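Local coordinates for protein putative cytosine/guanine deaminase (Unidentified, PDB 2PAJ) that catalyses the zinc-dependent hydrolytic deamination of 2-amino-4-hydroxypteridines, isoxanthopterin among them, to 2,4-dihydroxypteridines with release of ammonium, at residues I121-L126 and L160-V165; H351-A356 and A384-W389; D401-V406 and A411-V416; P441-L446 and R452-D457. One frame throughout, in Å; residues are numbered along the deposited sequence.

Contact 1: I121-L126 and L160-V165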
loop_
_atom_site.group_PDB
_atom_site.type_symbol
_atom_site.label_atom_id
_atom_site.label_comp_id
_atom_site.label_asym_id
_atom_site.label_seq_id
_atom_site.Cartn_x
_atom_site.Cartn_y
_atom_site.Cartn_z
ATOM N N ILE A 121 -5.917 13.237 2.814
ATOM C CA ILE A 121 -5.491 13.553 1.457
ATOM C C ILE A 121 -4.870 12.354 0.733
ATOM O O ILE A 121 -5.384 11.900 -0.283
ATOM C CB ILE A 121 -4.467 14.700 1.451
ATOM C CG1 ILE A 121 -5.161 16.016 1.814
ATOM C CG2 ILE A 121 -3.826 14.797 0.087
ATOM C CD1 ILE A 121 -4.206 17.163 2.197
ATOM N N GLY A 122 -3.761 11.845 1.255
ATOM C CA GLY A 122 -3.097 10.719 0.612
ATOM C C GLY A 122 -3.957 9.482 0.474
ATOM O O GLY A 122 -3.804 8.702 -0.462
ATOM N N LEU A 123 -4.854 9.298 1.433
ATOM C CA LEU A 123 -5.747 8.149 1.445
ATOM C C LEU A 123 -6.778 8.335 0.325
ATOM O O LEU A 123 -7.078 7.401 -0.417
ATOM C CB LEU A 123 -6.440 8.071 2.809
ATOM C CG LEU A 123 -6.491 6.765 3.605
ATOM C CD1 LEU A 123 -5.127 6.094 3.635
ATOM C CD2 LEU A 123 -6.982 7.086 5.011
ATOM N N ILE A 124 -7.303 9.551 0.203
ATOM C CA ILE A 124 -8.284 9.859 -0.822
ATOM C C ILE A 124 -7.705 9.696 -2.229
ATOM O O ILE A 124 -8.341 9.105 -3.102
ATOM C CB ILE A 124 -8.799 11.314 -0.715
ATOM C CG1 ILE A 124 -9.496 11.562 0.626
ATOM C CG2 ILE A 124 -9.765 11.579 -1.837
ATOM C CD1 ILE A 124 -10.751 10.755 0.836
ATOM N N GLU A 125 -6.512 10.229 -2.467
ATOM C CA GLU A 125 -5.959 10.120 -3.799
ATOM C C GLU A 125 -5.567 8.696 -4.116
ATOM O O GLU A 125 -5.453 8.309 -5.278
ATOM C CB GLU A 125 -4.796 11.102 -4.016
ATOM C CG GLU A 125 -3.710 11.159 -2.973
ATOM C CD GLU A 125 -2.654 12.238 -3.294
ATOM O OE1 GLU A 125 -2.109 12.202 -4.421
ATOM O OE2 GLU A 125 -2.352 13.113 -2.432
ATOM N N LEU A 126 -5.422 7.896 -3.074
ATOM C CA LEU A 126 -5.062 6.495 -3.241
ATOM C C LEU A 126 -6.309 5.689 -3.581
ATOM O O LEU A 126 -6.254 4.742 -4.356
ATOM C CB LEU A 126 -4.431 5.985 -1.947
ATOM C CG LEU A 126 -3.320 4.948 -1.958
ATOM C CD1 LEU A 126 -2.415 5.113 -3.151
ATOM C CD2 LEU A 126 -2.545 5.110 -0.675
ATOM N N LEU A 160 -13.331 5.895 4.956
ATOM C CA LEU A 160 -13.307 5.707 3.515
ATOM C C LEU A 160 -13.655 4.285 3.106
ATOM O O LEU A 160 -13.859 4.012 1.924
ATOM C CB LEU A 160 -11.933 6.082 2.970
ATOM C CG LEU A 160 -11.530 7.543 3.181
ATOM C CD1 LEU A 160 -10.115 7.769 2.671
ATOM C CD2 LEU A 160 -12.495 8.452 2.456
ATOM N N GLY A 161 -13.718 3.390 4.090
ATOM C CA GLY A 161 -14.066 2.000 3.844
ATOM C C GLY A 161 -12.932 1.126 3.348
ATOM O O GLY A 161 -13.170 0.034 2.833
ATOM N N LEU A 162 -11.703 1.598 3.530
ATOM C CA LEU A 162 -10.505 0.894 3.072
ATOM C C LEU A 162 -9.858 -0.009 4.118
ATOM O O LEU A 162 -9.962 0.237 5.314
ATOM C CB LEU A 162 -9.449 1.913 2.617
ATOM C CG LEU A 162 -9.876 3.165 1.851
ATOM C CD1 LEU A 162 -8.673 4.051 1.621
ATOM C CD2 LEU A 162 -10.525 2.774 0.534
ATOM N N ARG A 163 -9.182 -1.058 3.658
ATOM C CA ARG A 163 -8.470 -1.947 4.569
ATOM C C ARG A 163 -7.194 -1.185 4.858
ATOM O O ARG A 163 -6.571 -0.664 3.937
ATOM C CB ARG A 163 -8.064 -3.257 3.904
ATOM C CG ARG A 163 -9.161 -4.125 3.341
ATOM C CD ARG A 163 -8.503 -5.327 2.675
ATOM N NE ARG A 163 -9.459 -6.178 1.996
ATOM C CZ ARG A 163 -10.299 -6.983 2.629
ATOM N NH1 ARG A 163 -10.274 -7.033 3.953
ATOM N NH2 ARG A 163 -11.167 -7.717 1.944
ATOM N N PHE A 164 -6.794 -1.131 6.122
ATOM C CA PHE A 164 -5.580 -0.417 6.485
ATOM C C PHE A 164 -4.570 -1.313 7.179
ATOM O O PHE A 164 -4.930 -2.169 7.977
ATOM C CB PHE A 164 -5.917 0.767 7.385
ATOM C CG PHE A 164 -4.760 1.688 7.621
ATOM C CD1 PHE A 164 -4.222 2.434 6.572
ATOM C CD2 PHE A 164 -4.197 1.802 8.886
ATOM C CE1 PHE A 164 -3.135 3.282 6.778
ATOM C CE2 PHE A 164 -3.111 2.642 9.114
ATOM C CZ PHE A 164 -2.571 3.390 8.058
ATOM N N VAL A 165 -3.300 -1.121 6.851
ATOM C CA VAL A 165 -2.229 -1.897 7.451
ATOM C C VAL A 165 -1.260 -0.917 8.103
ATOM O O VAL A 165 -0.568 -0.166 7.416
ATOM C CB VAL A 165 -1.473 -2.731 6.387
ATOM C CG1 VAL A 165 -0.321 -3.477 7.021
ATOM C CG2 VAL A 165 -2.416 -3.699 5.722
#
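Leu123 faces Leu160 and Leu162 beside the one aromatic ring of the two segments, that of Phe164. The ring is set edge-to-face with Phe154 and also touches Leu153 and Ala157 of helix 149-159, while its CE1 stops 4.7 Å from CD1 of Leu123, so that the leucine borders the ring without pressing on it. The setting is the (beta/alpha)8, or TIM-barrel, fold of the amidohydrolases: helix 112-127 packs on its outside against the point where helix 149-159 ends and strand 163-168 begins. A Schellman motif ends helix 149-159. Gly161 is its C-prime residue, with phi at 81°, a value glycine adopts easily; Leu162 N returns to Ala157 O and Gly161 N to Glu158 O. The contact itself is wholly apolar, as suits a layer buried between barrel and helix. Leu160 extends both methyl branches toward helix 112-127: CD1 comes within 3.7 Å of CB of Leu123, and CD2 within 3.3 Å of CD1 of Ile124. The Ile124 side chain runs at roughly a right angle to that of Leu160. With CG1 placed opposite the carbonyl carbon (chi1 -61°), the longer arm of Ile124 can carry its terminal methyl to the leucine, although its CB does not point straight across. On other sides Ile124 packs against Val462 and Leu467, bringing the C-terminal helix 464-483 into the same apolar layer. The side chains of Leu123 and Leu162 run antiparallel past each other, and their nearest approach is Leu123 CG to Leu162 CD1, 4.0 Å.

Contact 2: H351-A356 and A384-W389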
loop_
_atom_site.group_PDB
_atom_site.type_symbol
_atom_site.label_atom_id
_atom_site.label_comp_id
_atom_site.label_asym_id
_atom_site.label_seq_id
_atom_site.Cartn_x
_atom_site.Cartn_y
_atom_site.Cartn_z
ATOM N N HIS A 351 2.384 2.531 -13.589
ATOM C CA HIS A 351 2.778 2.974 -14.914
ATOM C C HIS A 351 4.294 3.063 -15.024
ATOM O O HIS A 351 4.890 2.661 -16.025
ATOM C CB HIS A 351 2.175 4.337 -15.192
ATOM C CG HIS A 351 2.369 4.802 -16.599
ATOM N ND1 HIS A 351 2.534 6.128 -16.927
ATOM C CD2 HIS A 351 2.377 4.122 -17.768
ATOM C CE1 HIS A 351 2.631 6.248 -18.237
ATOM N NE2 HIS A 351 2.539 5.045 -18.771
ATOM N N MET A 352 4.909 3.613 -13.988
ATOM C CA MET A 352 6.351 3.770 -13.939
ATOM C C MET A 352 7.034 2.409 -13.824
ATOM O O MET A 352 8.111 2.191 -14.383
ATOM C CB MET A 352 6.730 4.655 -12.745
ATOM C CG MET A 352 8.222 4.967 -12.618
ATOM S SD MET A 352 8.882 6.056 -13.890
ATOM C CE MET A 352 9.784 4.904 -14.897
ATOM N N THR A 353 6.398 1.499 -13.093
ATOM C CA THR A 353 6.921 0.157 -12.894
ATOM C C THR A 353 6.994 -0.571 -14.227
ATOM O O THR A 353 8.017 -1.158 -14.576
ATOM C CB THR A 353 6.016 -0.636 -11.955
ATOM O OG1 THR A 353 5.745 0.144 -10.793
ATOM C CG2 THR A 353 6.681 -1.927 -11.535
ATOM N N TRP A 354 5.893 -0.529 -14.967
ATOM C CA TRP A 354 5.833 -1.179 -16.263
ATOM C C TRP A 354 6.842 -0.602 -17.252
ATOM O O TRP A 354 7.554 -1.349 -17.920
ATOM C CB TRP A 354 4.427 -1.062 -16.840
ATOM C CG TRP A 354 4.265 -1.712 -18.181
ATOM C CD1 TRP A 354 4.415 -3.042 -18.488
ATOM C CD2 TRP A 354 3.904 -1.057 -19.397
ATOM N NE1 TRP A 354 4.168 -3.246 -19.822
ATOM C CE2 TRP A 354 3.853 -2.050 -20.405
ATOM C CE3 TRP A 354 3.625 0.273 -19.733
ATOM C CZ2 TRP A 354 3.522 -1.757 -21.733
ATOM C CZ3 TRP A 354 3.302 0.567 -21.044
ATOM C CH2 TRP A 354 3.254 -0.452 -22.039
ATOM N N LEU A 355 6.902 0.724 -17.349
ATOM C CA LEU A 355 7.835 1.371 -18.271
ATOM C C LEU A 355 9.271 0.997 -17.983
ATOM O O LEU A 355 10.037 0.709 -18.898
ATOM C CB LEU A 355 7.688 2.891 -18.224
ATOM C CG LEU A 355 6.435 3.482 -18.884
ATOM C CD1 LEU A 355 6.476 4.995 -18.802
ATOM C CD2 LEU A 355 6.359 3.047 -20.333
ATOM N N ALA A 356 9.638 1.008 -16.708
ATOM C CA ALA A 356 10.989 0.657 -16.302
ATOM C C ALA A 356 11.289 -0.805 -16.629
ATOM O O ALA A 356 12.431 -1.158 -16.925
ATOM C CB ALA A 356 11.155 0.903 -14.835
ATOM N N ALA A 384 0.369 -8.023 -17.055
ATOM C CA ALA A 384 -0.144 -8.967 -16.063
ATOM C C ALA A 384 0.904 -9.141 -14.985
ATOM O O ALA A 384 0.605 -9.224 -13.800
ATOM C CB ALA A 384 -0.442 -10.308 -16.716
ATOM N N GLU A 385 2.145 -9.199 -15.432
ATOM C CA GLU A 385 3.303 -9.351 -14.575
ATOM C C GLU A 385 3.261 -8.273 -13.502
ATOM O O GLU A 385 3.410 -8.543 -12.320
ATOM C CB GLU A 385 4.537 -9.182 -15.443
ATOM C CG GLU A 385 5.646 -10.166 -15.211
ATOM C CD GLU A 385 6.484 -9.781 -14.036
ATOM O OE1 GLU A 385 7.637 -10.262 -13.934
ATOM O OE2 GLU A 385 5.970 -9.000 -13.212
ATOM N N VAL A 386 3.045 -7.044 -13.938
ATOM C CA VAL A 386 2.979 -5.898 -13.047
ATOM C C VAL A 386 1.680 -5.828 -12.245
ATOM O O VAL A 386 1.680 -5.422 -11.085
ATOM C CB VAL A 386 3.159 -4.609 -13.861
ATOM C CG1 VAL A 386 3.085 -3.392 -12.964
ATOM C CG2 VAL A 386 4.492 -4.667 -14.598
ATOM N N ILE A 387 0.571 -6.220 -12.861
ATOM C CA ILE A 387 -0.709 -6.194 -12.171
ATOM C C ILE A 387 -0.636 -7.150 -10.992
ATOM O O ILE A 387 -1.283 -6.946 -9.974
ATOM C CB ILE A 387 -1.874 -6.609 -13.108
ATOM C CG1 ILE A 387 -2.110 -5.529 -14.166
ATOM C CG2 ILE A 387 -3.144 -6.813 -12.304
ATOM C CD1 ILE A 387 -3.169 -5.899 -15.191
ATOM N N HIS A 388 0.168 -8.191 -11.134
ATOM C CA HIS A 388 0.324 -9.166 -10.068
ATOM C C HIS A 388 1.022 -8.507 -8.896
ATOM O O HIS A 388 0.570 -8.606 -7.758
ATOM C CB HIS A 388 1.160 -10.353 -10.538
ATOM C CG HIS A 388 1.206 -11.465 -9.547
ATOM N ND1 HIS A 388 2.387 -12.000 -9.083
ATOM C CD2 HIS A 388 0.214 -12.118 -8.904
ATOM C CE1 HIS A 388 2.120 -12.937 -8.192
ATOM N NE2 HIS A 388 0.809 -13.026 -8.066
ATOM N N TRP A 389 2.133 -7.839 -9.189
ATOM C CA TRP A 389 2.916 -7.153 -8.170
ATOM C C TRP A 389 2.081 -6.145 -7.398
ATOM O O TRP A 389 2.193 -6.047 -6.179
ATOM C CB TRP A 389 4.097 -6.435 -8.815
ATOM C CG TRP A 389 5.119 -7.350 -9.378
ATOM C CD1 TRP A 389 5.281 -8.675 -9.088
ATOM C CD2 TRP A 389 6.205 -6.999 -10.247
ATOM N NE1 TRP A 389 6.401 -9.174 -9.710
ATOM C CE2 TRP A 389 6.994 -8.167 -10.427
ATOM C CE3 TRP A 389 6.598 -5.810 -10.884
ATOM C CZ2 TRP A 389 8.158 -8.185 -11.223
ATOM C CZ3 TRP A 389 7.751 -5.824 -11.671
ATOM C CH2 TRP A 389 8.520 -7.008 -11.829
#
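Thr353 and Val386 form the close side of this helix pair together with Trp389. The short segments of helices 346-359 and 383-398 run in broadly opposite directions, their axes 9.9 Å apart and crossing at 138°. Thr353 and Val386, both beta-branched and compact, fill the space between them, with the indoles at the border. Thr353 holds its methyl opposite its own backbone N, which sends CG2 across to the other helix. There CG2 lies in the plane of the Trp389 indole at its six-membered edge, 3.9 Å from CE3, and it also meets CG1 of Val386 at 4.1 Å. The hydroxyl of the same threonine turns back to Glu349 O one turn earlier, a bond that keeps the polar atom satisfied within a buried interface. Contact is thinner on the side of Trp354, which is partly exposed. Here CG2 of Val386 lies against CA of Trp354 (4.1 Å) and near the indole edge, 4.2 Å from CD1 of Trp354, and the ring has a second partner in Arg358, by a cation-pi interaction. Trp354 continues onto Val435 and Ala436 of helix 433-436. From the close side, Thr353 and Trp389 together rest on Ile333 of the barrel strand 331-333, and Thr353 also on Pro308 of helix 308-312.

Contact 3: D401-V406 and A411-V416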
loop_
_atom_site.group_PDB
_atom_site.type_symbol
_atom_site.label_atom_id
_atom_site.label_comp_id
_atom_site.label_asym_id
_atom_site.label_seq_id
_atom_site.Cartn_x
_atom_site.Cartn_y
_atom_site.Cartn_z
ATOM N N ASP A 401 -3.846 -13.142 2.511
ATOM C CA ASP A 401 -4.011 -14.157 1.485
ATOM C C ASP A 401 -5.368 -14.375 0.826
ATOM O O ASP A 401 -5.455 -15.077 -0.179
ATOM C CB ASP A 401 -3.479 -15.482 2.022
ATOM C CG ASP A 401 -2.059 -15.360 2.529
ATOM O OD1 ASP A 401 -1.300 -14.571 1.931
ATOM O OD2 ASP A 401 -1.693 -16.041 3.511
ATOM N N GLU A 402 -6.431 -13.804 1.370
ATOM C CA GLU A 402 -7.725 -13.969 0.729
ATOM C C GLU A 402 -8.099 -12.640 0.093
ATOM O O GLU A 402 -9.278 -12.329 -0.103
ATOM C CB GLU A 402 -8.782 -14.415 1.738
ATOM C CG GLU A 402 -8.652 -15.890 2.145
ATOM C CD GLU A 402 -9.831 -16.383 2.978
ATOM O OE1 GLU A 402 -10.207 -15.689 3.951
ATOM O OE2 GLU A 402 -10.384 -17.462 2.666
ATOM N N VAL A 403 -7.057 -11.870 -0.233
ATOM C CA VAL A 403 -7.153 -10.545 -0.861
ATOM C C VAL A 403 -6.161 -10.444 -2.046
ATOM O O VAL A 403 -5.155 -11.147 -2.078
ATOM C CB VAL A 403 -6.811 -9.426 0.166
ATOM C CG1 VAL A 403 -7.092 -8.063 -0.426
ATOM C CG2 VAL A 403 -7.600 -9.627 1.439
ATOM N N GLY A 404 -6.463 -9.584 -3.017
ATOM C CA GLY A 404 -5.578 -9.394 -4.158
ATOM C C GLY A 404 -5.817 -10.206 -5.427
ATOM O O GLY A 404 -4.994 -10.194 -6.339
ATOM N N LYS A 405 -6.940 -10.905 -5.505
ATOM C CA LYS A 405 -7.235 -11.727 -6.671
ATOM C C LYS A 405 -8.708 -11.708 -7.038
ATOM O O LYS A 405 -9.571 -11.869 -6.178
ATOM C CB LYS A 405 -6.831 -13.165 -6.401
ATOM C CG LYS A 405 -5.640 -13.664 -7.179
ATOM C CD LYS A 405 -5.467 -15.133 -6.873
ATOM C CE LYS A 405 -4.470 -15.821 -7.774
ATOM N NZ LYS A 405 -4.590 -17.307 -7.569
ATOM N N VAL A 406 -9.005 -11.499 -8.316
ATOM C CA VAL A 406 -10.400 -11.514 -8.732
ATOM C C VAL A 406 -10.676 -12.984 -9.082
ATOM O O VAL A 406 -10.604 -13.394 -10.242
ATOM C CB VAL A 406 -10.672 -10.606 -9.957
ATOM C CG1 VAL A 406 -12.176 -10.492 -10.193
ATOM C CG2 VAL A 406 -10.083 -9.242 -9.721
ATOM N N ALA A 411 -11.837 -12.153 -1.243
ATOM C CA ALA A 411 -12.528 -10.957 -0.784
ATOM C C ALA A 411 -12.897 -10.110 -1.994
ATOM O O ALA A 411 -12.163 -10.066 -2.980
ATOM C CB ALA A 411 -11.633 -10.164 0.171
ATOM N N ALA A 412 -14.033 -9.428 -1.909
ATOM C CA ALA A 412 -14.514 -8.590 -3.005
ATOM C C ALA A 412 -13.909 -7.192 -3.053
ATOM O O ALA A 412 -14.582 -6.209 -2.733
ATOM C CB ALA A 412 -16.029 -8.484 -2.951
ATOM N N ASP A 413 -12.641 -7.114 -3.450
ATOM C CA ASP A 413 -11.947 -5.834 -3.592
ATOM C C ASP A 413 -11.700 -5.712 -5.082
ATOM O O ASP A 413 -10.727 -6.256 -5.613
ATOM C CB ASP A 413 -10.629 -5.847 -2.830
ATOM C CG ASP A 413 -10.815 -6.208 -1.379
ATOM O OD1 ASP A 413 -11.682 -5.592 -0.715
ATOM O OD2 ASP A 413 -10.096 -7.108 -0.902
ATOM N N ILE A 414 -12.601 -4.999 -5.746
ATOM C CA ILE A 414 -12.548 -4.855 -7.186
ATOM C C ILE A 414 -12.600 -3.422 -7.676
ATOM O O ILE A 414 -13.270 -2.573 -7.097
ATOM C CB ILE A 414 -13.718 -5.627 -7.844
ATOM C CG1 ILE A 414 -13.737 -7.057 -7.319
ATOM C CG2 ILE A 414 -13.570 -5.638 -9.367
ATOM C CD1 ILE A 414 -14.947 -7.851 -7.755
ATOM N N ALA A 415 -11.884 -3.172 -8.765
ATOM C CA ALA A 415 -11.866 -1.867 -9.397
ATOM C C ALA A 415 -12.452 -2.004 -10.806
ATOM O O ALA A 415 -12.042 -2.861 -11.586
ATOM C CB ALA A 415 -10.454 -1.337 -9.459
ATOM N N VAL A 416 -13.435 -1.170 -11.112
ATOM C CA VAL A 416 -14.067 -1.170 -12.416
ATOM C C VAL A 416 -13.762 0.184 -13.026
ATOM O O VAL A 416 -14.269 1.206 -12.559
ATOM C CB VAL A 416 -15.579 -1.359 -12.282
ATOM C CG1 VAL A 416 -16.250 -1.289 -13.647
ATOM C CG2 VAL A 416 -15.848 -2.690 -11.622
#
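Ala411 and Glu402 supply the hydrogen bond that ties the two segments together. Ala411 N donates to Glu402 O over 2.8 Å, with an N-H...O angle of 165° and the donor nearly in line with the C=O bond, so this polar link across the contact is both short and straight. The buried carboxylate of Asp413 makes its polar bonds to other parts of the chain: OD1 accepts from Ala449 N and OD2 forms a salt bridge with Arg163, an aspartate thus supplying one oxygen to each of two separate chain sections. Packing involves Val403 and Ala411. The CG1 branch of Val403, opposite the backbone N at chi1 -172°, lies beside that carboxylate, 3.2 Å from OD2 of Asp413, while CG2 stands 4.3 Å from CB of Ala411. The small alanine lets the two chains approach closely, with 5.4 Å between CA of Val403 and CA of Ala411. Backbone shape completes the account. Gly404 adopts a positive phi at which a side chain would collide with the preceding carbonyl oxygen, and Ala412 sits at the centre of an inverse gamma turn. That turn delivers the chain into strand 414-418, which lies between strands 67-73 and 442-448. The Val-Gly-Lys and Ala-Asp-Ile sequences met here resemble the Gly...Ala-Asp-Ile/Leu pattern familiar in amidohydrolases, where the chain leaves the barrel for the small beta domain.

Contact 4: P441-L446 and R452-D457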
loop_
_atom_site.group_PDB
_atom_site.type_symbol
_atom_site.label_atom_id
_atom_site.label_comp_id
_atom_site.label_asym_id
_atom_site.label_seq_id
_atom_site.Cartn_x
_atom_site.Cartn_y
_atom_site.Cartn_z
ATOM N N PRO A 441 -7.455 6.456 -15.001
ATOM C CA PRO A 441 -8.782 6.042 -15.446
ATOM C C PRO A 441 -9.883 6.436 -14.473
ATOM O O PRO A 441 -9.642 6.698 -13.300
ATOM C CB PRO A 441 -8.637 4.532 -15.626
ATOM C CG PRO A 441 -7.590 4.174 -14.658
ATOM C CD PRO A 441 -6.591 5.289 -14.778
ATOM N N SER A 442 -11.094 6.493 -15.001
ATOM C CA SER A 442 -12.271 6.863 -14.244
ATOM C C SER A 442 -12.796 5.655 -13.464
ATOM O O SER A 442 -13.175 4.650 -14.061
ATOM C CB SER A 442 -13.328 7.392 -15.228
ATOM O OG SER A 442 -14.547 7.738 -14.601
ATOM N N VAL A 443 -12.794 5.738 -12.133
ATOM C CA VAL A 443 -13.305 4.639 -11.311
ATOM C C VAL A 443 -14.827 4.726 -11.200
ATOM O O VAL A 443 -15.371 5.435 -10.348
ATOM C CB VAL A 443 -12.698 4.628 -9.877
ATOM C CG1 VAL A 443 -11.335 3.964 -9.885
ATOM C CG2 VAL A 443 -12.581 6.033 -9.363
ATOM N N MET A 444 -15.513 4.005 -12.079
ATOM C CA MET A 444 -16.961 4.014 -12.052
ATOM C C MET A 444 -17.334 3.207 -10.822
ATOM O O MET A 444 -18.381 3.420 -10.220
ATOM C CB MET A 444 -17.535 3.383 -13.342
ATOM C CG MET A 444 -17.629 1.862 -13.348
ATOM S SD MET A 444 -19.274 1.255 -12.871
ATOM C CE MET A 444 -19.753 0.385 -14.382
ATOM N N ALA A 445 -16.451 2.298 -10.429
ATOM C CA ALA A 445 -16.724 1.470 -9.263
ATOM C C ALA A 445 -15.501 0.869 -8.574
ATOM O O ALA A 445 -14.645 0.271 -9.213
ATOM C CB ALA A 445 -17.680 0.352 -9.650
ATOM N N LEU A 446 -15.438 1.038 -7.256
ATOM C CA LEU A 446 -14.369 0.475 -6.436
ATOM C C LEU A 446 -15.093 -0.287 -5.329
ATOM O O LEU A 446 -16.011 0.251 -4.704
ATOM C CB LEU A 446 -13.502 1.573 -5.806
ATOM C CG LEU A 446 -12.060 1.254 -5.352
ATOM C CD1 LEU A 446 -11.824 1.829 -3.972
ATOM C CD2 LEU A 446 -11.791 -0.241 -5.364
ATOM N N ARG A 452 -19.326 -0.746 -2.046
ATOM C CA ARG A 452 -18.957 0.241 -3.039
ATOM C C ARG A 452 -18.449 1.535 -2.409
ATOM O O ARG A 452 -19.208 2.387 -1.945
ATOM C CB ARG A 452 -20.134 0.507 -3.977
ATOM C CG ARG A 452 -19.747 1.323 -5.187
ATOM C CD ARG A 452 -20.444 0.816 -6.426
ATOM N NE ARG A 452 -20.241 1.726 -7.546
ATOM C CZ ARG A 452 -20.989 1.726 -8.639
ATOM N NH1 ARG A 452 -21.988 0.859 -8.755
ATOM N NH2 ARG A 452 -20.749 2.600 -9.601
ATOM N N VAL A 453 -17.132 1.660 -2.415
ATOM C CA VAL A 453 -16.456 2.798 -1.835
ATOM C C VAL A 453 -16.441 3.960 -2.797
ATOM O O VAL A 453 -16.414 5.116 -2.378
ATOM C CB VAL A 453 -15.010 2.420 -1.465
ATOM C CG1 VAL A 453 -14.266 3.631 -0.892
ATOM C CG2 VAL A 453 -15.035 1.272 -0.476
ATOM N N VAL A 454 -16.460 3.638 -4.085
ATOM C CA VAL A 454 -16.441 4.644 -5.140
ATOM C C VAL A 454 -17.505 4.417 -6.210
ATOM O O VAL A 454 -17.737 3.297 -6.664
ATOM C CB VAL A 454 -15.066 4.690 -5.854
ATOM C CG1 VAL A 454 -15.068 5.785 -6.895
ATOM C CG2 VAL A 454 -13.944 4.918 -4.843
ATOM N N VAL A 455 -18.151 5.507 -6.599
ATOM C CA VAL A 455 -19.166 5.481 -7.643
ATOM C C VAL A 455 -18.848 6.672 -8.548
ATOM O O VAL A 455 -19.094 7.824 -8.179
ATOM C CB VAL A 455 -20.586 5.592 -7.051
ATOM C CG1 VAL A 455 -20.637 6.703 -6.043
ATOM C CG2 VAL A 455 -21.589 5.833 -8.151
ATOM N N ASP A 456 -18.276 6.364 -9.718
ATOM C CA ASP A 456 -17.839 7.348 -10.719
ATOM C C ASP A 456 -17.018 8.436 -10.055
ATOM O O ASP A 456 -17.464 9.584 -9.936
ATOM C CB ASP A 456 -19.025 7.982 -11.436
ATOM C CG ASP A 456 -19.907 6.961 -12.099
ATOM O OD1 ASP A 456 -19.411 6.148 -12.919
ATOM O OD2 ASP A 456 -21.110 6.970 -11.794
ATOM N N ASP A 457 -15.821 8.046 -9.621
ATOM C CA ASP A 457 -14.869 8.921 -8.940
ATOM C C ASP A 457 -15.419 9.640 -7.717
ATOM O O ASP A 457 -14.778 10.545 -7.215
ATOM C CB ASP A 457 -14.299 9.965 -9.901
ATOM C CG ASP A 457 -13.646 9.348 -11.114
ATOM O OD1 ASP A 457 -12.887 8.374 -10.961
ATOM O OD2 ASP A 457 -13.884 9.851 -12.227
HETATM O O HOH W 1 -17.461 6.140 -14.962
#
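Strands 442-448 and 451-455 run antiparallel as a hairpin, Leu446 and Val454 being a hydrogen-bonded pair and Ala445 and Val455 a non-hydrogen-bonded one, with a classic beta bulge where Val453 and Val454 both face Leu446. Leu446 O accordingly receives Val453 N at 2.9 Å and, weakly, Val454 N. Arg452 braces the ladder with its guanidinium group. NE donates to Val454 O at 3.1 Å, in the guanidinium plane, and NH2 to Met444 O at 2.6 Å, tilted from it. Each carbonyl takes a second donor on the opposite face of its plane: Leu446 N for Val454 O, and Asp456 N for Met444 O. The methyl of Ala445 lies over one face of the guanidinium, a place where a small side chain fits. On the other face of the hairpin, beta-branched Val454 meets Leu446, CB to CB at 3.5 Å, and its CG1 lies 3.5 Å from Val443 O. Farther along, Asp457 N bonds to Val443 O at 2.7 Å, and the Asp457 carboxylate is probably salt-bridged to Arg440. A second classic bulge, at Met444 and Ala445, faces Val416 of strand 414-418, the neighbour on the far side of strand 442-448, while Met444 and Arg452 pack on Val61 of strand 59-62.

Overall arrangement
Contacts 1, 3 and 4 adjoin one another where the barrel meets the small beta domain. Arg163 of contact 1 is salt-bridged to Asp413 of contact 3, NH2 to OD2 at 3.1 Å, and Val453 of contact 4 packs near Leu160 and Leu162. Contacts 3 and 4 share neighbouring strands, with a probable hydrogen bond from Val416 N to Ala445 O of 2.7 Å. Contact 2 stands apart, its centre about 21 Å from that of contact 1, yet helix 383-398 leads on along the chain to contact 3. The zinc is held by His76, His78, His248, His285 and Asp336; the Leu123 side chain is about 11 Å from that of His78, and that of Thr353 about 12 Å from Asp336.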